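Local coordinates for surface presentation of antigens protein SpaS (Salmonella typhimurium, PDB 3C01) that takes part in type III secretion needed for Salmonella to enter mammalian cells, and is represented here by its C-terminal part, at residues B[1-6]-B[28-33]; B[22-27]-B[57-62]. All coordinates share one frame; numbering follows the deposited sequence.

Interaction 1 (B[1-6]-B[28-33]); sequences PTHITI and RALAVR
His3 turns its ring toward Leu30 with CG anti to its own carbonyl carbon (chi1 -56°), and Leu30 makes the matching choice (chi1 -67°), which carries its isobutyl group off the helix and in front of the ring. The result is a clear CH-pi contact: the methyl CD2 of Leu30 sits 3.9 Å from the centroid of the His3 ring, almost straight above it. The opposite face of the same ring has Thr2 OG1 3.3 Å above its plane, displaced toward the rim, so the imidazole lies between a methyl and a hydroxyl. Deeper in, the small Ala29 faces the strand where the two are close. Its CB lies 3.7 Å from Thr5 CB and is also within 3.9 Å of His3 CB, bridging His3 and Thr5, which flank Ile4, a residue pointing away from the helix. Thr5 then presents its methyl branch to Val32, one helical turn beyond Ala29, although their modelled separation is doubtful. No hydrogen bond joins the two segments. The axes of strand 4-6 and helix 28-33 approach to 7.2 Å at 52°. In this C-terminal part of a type III secretion exporter, helix 26-39 packs on the hairpin of strands 4-9 and 19-25, while Ile4 and Ile6 turn to Phe54 and Leu53 of helix 47-56; at the edge of strand 4-9, Thr5 and Ile6 continue the antiparallel sheet into the chain of another protein.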
loop_
_atom_site.group_PDB
_atom_site.type_symbol
_atom_site.label_atom_id
_atom_site.label_comp_id
_atom_site.label_asym_id
_atom_site.label_seq_id
_atom_site.Cartn_x
_atom_site.Cartn_y
_atom_site.Cartn_z
ATOM N N PRO B 1 -3.956 -17.102 2.840
ATOM C CA PRO B 1 -3.471 -16.176 3.847
ATOM C C PRO B 1 -4.615 -15.576 4.580
ATOM O O PRO B 1 -5.583 -15.171 4.001
ATOM C CB PRO B 1 -2.760 -15.122 3.026
ATOM C CG PRO B 1 -3.348 -15.203 1.741
ATOM C CD PRO B 1 -3.647 -16.614 1.499
ATOM N N THR B 2 -4.523 -15.527 5.879
ATOM C CA THR B 2 -5.637 -15.020 6.578
ATOM C C THR B 2 -5.488 -13.541 6.748
ATOM O O THR B 2 -6.466 -12.845 6.826
ATOM C CB THR B 2 -5.883 -15.756 7.871
ATOM O OG1 THR B 2 -5.913 -14.832 8.938
ATOM C CG2 THR B 2 -4.814 -16.722 8.132
ATOM N N HIS B 3 -4.268 -13.045 6.763
ATOM C CA HIS B 3 -4.093 -11.580 6.595
ATOM C C HIS B 3 -3.180 -11.215 5.450
ATOM O O HIS B 3 -2.202 -11.917 5.191
ATOM C CB HIS B 3 -3.491 -10.939 7.823
ATOM C CG HIS B 3 -4.270 -11.197 9.052
ATOM N ND1 HIS B 3 -3.940 -12.205 9.931
ATOM C CD2 HIS B 3 -5.365 -10.579 9.562
ATOM C CE1 HIS B 3 -4.819 -12.213 10.924
ATOM N NE2 HIS B 3 -5.693 -11.240 10.721
ATOM N N ILE B 4 -3.485 -10.090 4.811
ATOM C CA ILE B 4 -2.703 -9.612 3.679
ATOM C C ILE B 4 -2.399 -8.147 3.834
ATOM O O ILE B 4 -3.253 -7.379 4.197
ATOM C CB ILE B 4 -3.457 -9.738 2.329
ATOM C CG1 ILE B 4 -3.844 -11.183 2.009
ATOM C CG2 ILE B 4 -2.636 -9.093 1.185
ATOM C CD1 ILE B 4 -4.771 -11.244 0.762
ATOM N N THR B 5 -1.208 -7.743 3.426
ATOM C CA THR B 5 -0.838 -6.319 3.473
ATOM C C THR B 5 -0.063 -5.998 2.213
ATOM O O THR B 5 0.973 -6.588 2.004
ATOM C CB THR B 5 -0.038 -6.158 4.736
ATOM O OG1 THR B 5 -0.776 -5.350 5.697
ATOM C CG2 THR B 5 1.345 -5.757 4.464
ATOM N N ILE B 6 -0.609 -5.165 1.322
ATOM C CA ILE B 6 0.053 -4.773 0.065
ATOM C C ILE B 6 0.357 -3.276 0.087
ATOM O O ILE B 6 -0.517 -2.491 0.386
ATOM C CB ILE B 6 -0.852 -5.020 -1.153
ATOM C CG1 ILE B 6 -1.284 -6.507 -1.248
ATOM C CG2 ILE B 6 -0.158 -4.630 -2.449
ATOM C CD1 ILE B 6 -0.178 -7.488 -1.587
ATOM N N ARG B 28 3.522 -11.209 9.380
ATOM C CA ARG B 28 4.286 -10.140 8.835
ATOM C C ARG B 28 3.304 -9.089 8.389
ATOM O O ARG B 28 3.578 -7.892 8.557
ATOM C CB ARG B 28 5.232 -10.642 7.726
ATOM C CG ARG B 28 6.571 -11.103 8.311
ATOM C CD ARG B 28 7.383 -12.023 7.373
ATOM N NE ARG B 28 8.443 -12.737 8.108
ATOM C CZ ARG B 28 8.231 -13.691 9.022
ATOM N NH1 ARG B 28 6.988 -14.091 9.363
ATOM N NH2 ARG B 28 9.273 -14.248 9.623
ATOM N N ALA B 29 2.126 -9.528 7.912
ATOM C CA ALA B 29 1.080 -8.564 7.550
ATOM C C ALA B 29 0.647 -7.763 8.769
ATOM O O ALA B 29 0.582 -6.529 8.719
ATOM C CB ALA B 29 -0.102 -9.216 6.847
ATOM N N LEU B 30 0.396 -8.438 9.881
ATOM C CA LEU B 30 0.024 -7.721 11.110
ATOM C C LEU B 30 1.113 -6.714 11.511
ATOM O O LEU B 30 0.794 -5.595 11.906
ATOM C CB LEU B 30 -0.278 -8.681 12.251
ATOM C CG LEU B 30 -1.536 -9.557 12.095
ATOM C CD1 LEU B 30 -1.599 -10.602 13.240
ATOM C CD2 LEU B 30 -2.876 -8.749 12.000
ATOM N N ALA B 31 2.379 -7.075 11.341
ATOM C CA ALA B 31 3.463 -6.193 11.761
ATOM C C ALA B 31 3.585 -4.985 10.829
ATOM O O ALA B 31 3.878 -3.878 11.269
ATOM C CB ALA B 31 4.785 -6.956 11.888
ATOM N N VAL B 32 3.311 -5.187 9.548
ATOM C CA VAL B 32 3.310 -4.097 8.574
ATOM C C VAL B 32 2.283 -3.059 8.919
ATOM O O VAL B 32 2.591 -1.894 8.912
ATOM C CB VAL B 32 3.067 -4.616 7.114
ATOM C CG1 VAL B 32 2.769 -3.475 6.177
ATOM C CG2 VAL B 32 4.300 -5.388 6.611
ATOM N N ARG B 33 1.069 -3.498 9.227
ATOM C CA ARG B 33 -0.017 -2.626 9.703
ATOM C C ARG B 33 0.394 -1.857 10.931
ATOM O O ARG B 33 0.176 -0.656 11.014
ATOM C CB ARG B 33 -1.203 -3.477 10.120
ATOM C CG ARG B 33 -2.504 -3.063 9.567
ATOM C CD ARG B 33 -3.504 -2.476 10.572
ATOM N NE ARG B 33 -4.804 -3.092 10.328
ATOM C CZ ARG B 33 -5.995 -2.515 10.468
ATOM N NH1 ARG B 33 -6.150 -1.266 10.861
ATOM N NH2 ARG B 33 -7.069 -3.222 10.206
#

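Interaction 2 (B[22-27]-B[57-62])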
loop_
_atom_site.group_PDB
_atom_site.type_symbol
_atom_site.label_atom_id
_atom_site.label_comp_id
_atom_site.label_asym_id
_atom_site.label_seq_id
_atom_site.Cartn_x
_atom_site.Cartn_y
_atom_site.Cartn_z
ATOM N N VAL B 22 5.350 -3.182 -0.820
ATOM C CA VAL B 22 5.319 -4.064 0.333
ATOM C C VAL B 22 4.424 -5.228 -0.030
ATOM O O VAL B 22 3.385 -5.027 -0.655
ATOM C CB VAL B 22 4.713 -3.353 1.520
ATOM C CG1 VAL B 22 4.524 -4.319 2.701
ATOM C CG2 VAL B 22 5.564 -2.146 1.880
ATOM N N TYR B 23 4.822 -6.445 0.356
ATOM C CA TYR B 23 3.996 -7.622 0.086
ATOM C C TYR B 23 4.214 -8.671 1.186
ATOM O O TYR B 23 5.282 -9.284 1.250
ATOM C CB TYR B 23 4.407 -8.160 -1.268
ATOM C CG TYR B 23 3.558 -9.260 -1.849
ATOM C CD1 TYR B 23 2.554 -8.960 -2.768
ATOM C CD2 TYR B 23 3.810 -10.588 -1.555
ATOM C CE1 TYR B 23 1.788 -9.934 -3.346
ATOM C CE2 TYR B 23 3.032 -11.600 -2.119
ATOM C CZ TYR B 23 2.031 -11.259 -3.023
ATOM O OH TYR B 23 1.267 -12.217 -3.644
ATOM N N GLU B 24 3.217 -8.861 2.046
ATOM C CA GLU B 24 3.372 -9.718 3.206
ATOM C C GLU B 24 2.052 -10.331 3.611
ATOM O O GLU B 24 0.998 -9.760 3.381
ATOM C CB GLU B 24 3.925 -8.947 4.409
ATOM C CG GLU B 24 5.253 -8.190 4.204
ATOM C CD GLU B 24 6.454 -9.094 3.921
ATOM O OE1 GLU B 24 7.527 -8.547 3.488
ATOM O OE2 GLU B 24 6.326 -10.347 4.107
ATOM N N THR B 25 2.104 -11.483 4.260
ATOM C CA THR B 25 0.898 -12.108 4.730
ATOM C C THR B 25 1.016 -12.458 6.207
ATOM O O THR B 25 2.098 -12.386 6.802
ATOM C CB THR B 25 0.652 -13.393 3.934
ATOM O OG1 THR B 25 1.590 -14.365 4.358
ATOM C CG2 THR B 25 0.857 -13.184 2.454
ATOM N N ASN B 26 -0.122 -12.826 6.801
ATOM C CA ASN B 26 -0.184 -13.333 8.180
ATOM C C ASN B 26 0.574 -12.459 9.158
ATOM O O ASN B 26 0.333 -11.259 9.179
ATOM C CB ASN B 26 0.220 -14.800 8.219
ATOM C CG ASN B 26 -0.671 -15.648 7.313
ATOM O OD1 ASN B 26 -1.908 -15.439 7.276
ATOM N ND2 ASN B 26 -0.063 -16.573 6.546
ATOM N N GLN B 27 1.460 -13.029 9.973
ATOM C CA GLN B 27 2.145 -12.263 11.034
ATOM C C GLN B 27 2.877 -11.051 10.508
ATOM O O GLN B 27 2.841 -9.979 11.102
ATOM C CB GLN B 27 3.149 -13.122 11.796
ATOM C CG GLN B 27 2.519 -14.245 12.610
ATOM C CD GLN B 27 1.431 -13.770 13.600
ATOM O OE1 GLN B 27 0.255 -14.099 13.426
ATOM N NE2 GLN B 27 1.820 -12.989 14.623
ATOM N N HIS B 57 -0.300 -9.775 -8.393
ATOM C CA HIS B 57 1.008 -9.138 -8.347
ATOM C C HIS B 57 1.983 -9.793 -7.342
ATOM O O HIS B 57 1.596 -10.633 -6.557
ATOM C CB HIS B 57 0.828 -7.680 -7.956
ATOM C CG HIS B 57 0.149 -6.854 -8.988
ATOM N ND1 HIS B 57 -1.172 -7.030 -9.333
ATOM C CD2 HIS B 57 0.600 -5.820 -9.738
ATOM C CE1 HIS B 57 -1.492 -6.170 -10.286
ATOM N NE2 HIS B 57 -0.441 -5.413 -10.537
ATOM N N ARG B 58 3.241 -9.366 -7.394
ATOM C CA ARG B 58 4.305 -9.746 -6.477
ATOM C C ARG B 58 5.108 -8.491 -6.087
ATOM O O ARG B 58 5.044 -7.430 -6.758
ATOM C CB ARG B 58 5.294 -10.730 -7.159
ATOM C CG ARG B 58 4.704 -12.114 -7.528
ATOM C CD ARG B 58 3.973 -12.694 -6.322
ATOM N NE ARG B 58 3.475 -14.034 -6.548
ATOM C CZ ARG B 58 2.195 -14.364 -6.759
ATOM N NH1 ARG B 58 1.898 -15.633 -6.943
ATOM N NH2 ARG B 58 1.219 -13.475 -6.818
ATOM N N ARG B 59 5.883 -8.626 -5.011
ATOM C CA ARG B 59 6.706 -7.553 -4.516
ATOM C C ARG B 59 7.487 -6.940 -5.668
ATOM O O ARG B 59 8.085 -7.649 -6.446
ATOM C CB ARG B 59 7.661 -8.051 -3.425
ATOM C CG ARG B 59 8.219 -6.907 -2.564
ATOM C CD ARG B 59 9.107 -7.365 -1.405
ATOM N NE ARG B 59 8.408 -8.245 -0.489
ATOM C CZ ARG B 59 8.393 -9.565 -0.575
ATOM N NH1 ARG B 59 9.042 -10.180 -1.545
ATOM N NH2 ARG B 59 7.689 -10.276 0.307
ATOM N N TYR B 60 7.443 -5.616 -5.759
ATOM C CA TYR B 60 8.208 -4.806 -6.705
ATOM C C TYR B 60 7.687 -4.818 -8.147
ATOM O O TYR B 60 8.315 -4.246 -9.043
ATOM C CB TYR B 60 9.713 -5.089 -6.593
ATOM C CG TYR B 60 10.243 -4.945 -5.174
ATOM C CD1 TYR B 60 9.836 -3.885 -4.362
ATOM C CD2 TYR B 60 11.149 -5.879 -4.630
ATOM C CE1 TYR B 60 10.308 -3.758 -3.040
ATOM C CE2 TYR B 60 11.638 -5.763 -3.343
ATOM C CZ TYR B 60 11.212 -4.710 -2.552
ATOM O OH TYR B 60 11.665 -4.574 -1.274
ATOM N N ASP B 61 6.499 -5.373 -8.384
ATOM C CA ASP B 61 5.866 -5.189 -9.678
ATOM C C ASP B 61 5.353 -3.782 -9.798
ATOM O O ASP B 61 4.957 -3.148 -8.815
ATOM C CB ASP B 61 4.632 -6.051 -9.810
ATOM C CG ASP B 61 4.933 -7.509 -10.018
ATOM O OD1 ASP B 61 6.093 -7.845 -10.345
ATOM O OD2 ASP B 61 3.962 -8.320 -9.893
ATOM N N LEU B 62 5.289 -3.307 -11.025
ATOM C CA LEU B 62 4.379 -2.248 -11.365
ATOM C C LEU B 62 2.941 -2.795 -11.339
ATOM O O LEU B 62 2.681 -3.964 -11.689
ATOM C CB LEU B 62 4.714 -1.742 -12.741
ATOM C CG LEU B 62 5.733 -0.608 -12.888
ATOM C CD1 LEU B 62 6.883 -0.734 -11.948
ATOM C CD2 LEU B 62 6.185 -0.572 -14.336
HETATM O O HOH W 1 7.272 -6.719 1.649
#
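Water 1 is gripped by Tyr23, Glu24 and Arg59 together and so joins the loop to the strand in this C-terminal part of the exporter. It accepts hydrogen bonds from Tyr23 N at 2.8 Å and from Arg59 NE at 2.9 Å, the latter at the edge of the guanidinium and in its plane, and it is also bonded to Glu24 OE1. Arg59 adds a direct link: its NH2 donates to Tyr23 O at 2.8 Å, in the plane of that carbonyl, although the oxygen lies 31° out of the guanidinium plane and the bond is bent. Glu24 OE1 stands 3.6 Å from Arg59 NH2, a long salt bridge. A bend at chi3 brings the otherwise extended Arg59 chain round to these partners, with Tyr23 CB beneath one face of its guanidinium.

The Tyr23 ring, its CG anti to the backbone N (chi1 -172°), extends along the loop, with Arg58 CA 4.0 Å above one face and offset toward the rim. Its hydroxyl is hydrogen-bonded to Phe54 O in the last turn of helix 47-56. The loop is itself braced: Arg58 NH2 donates nearly straight to His57 O at 2.9 Å, and Arg58 N binds Asp61 OD2 at 2.8 Å across the type II turn from Arg58 to Asp61. One direct bond, a shared water and a long salt bridge thus supplement the packing of Tyr23 on the loop, and Glu24 would probably help to stabilise the positive charge of Arg59.

How the interactions relate
One strand pair serves both contacts: helix 26-39 packs on it, while the loop after helix 47-56 lies alongside strand 19-25. Interaction 1 is partly buried and mainly nonpolar, with a CH-pi contact and no hydrogen bond across, whereas interaction 2 is a surface contact in which one arginine, Arg59, with a carboxylate and a water, fastens the loop. Their segments alternate along the chain and their centres lie about 9 Å apart. They meet directly where residues 22-27 pass from strand into helix: His3 O is probably hydrogen-bonded to Asn26 N and Thr2 N to Asn26 OD1, while Ile6 packs on Tyr23. The hairpin is therefore shared, and charged, water-mediated links appear at its more exposed contact.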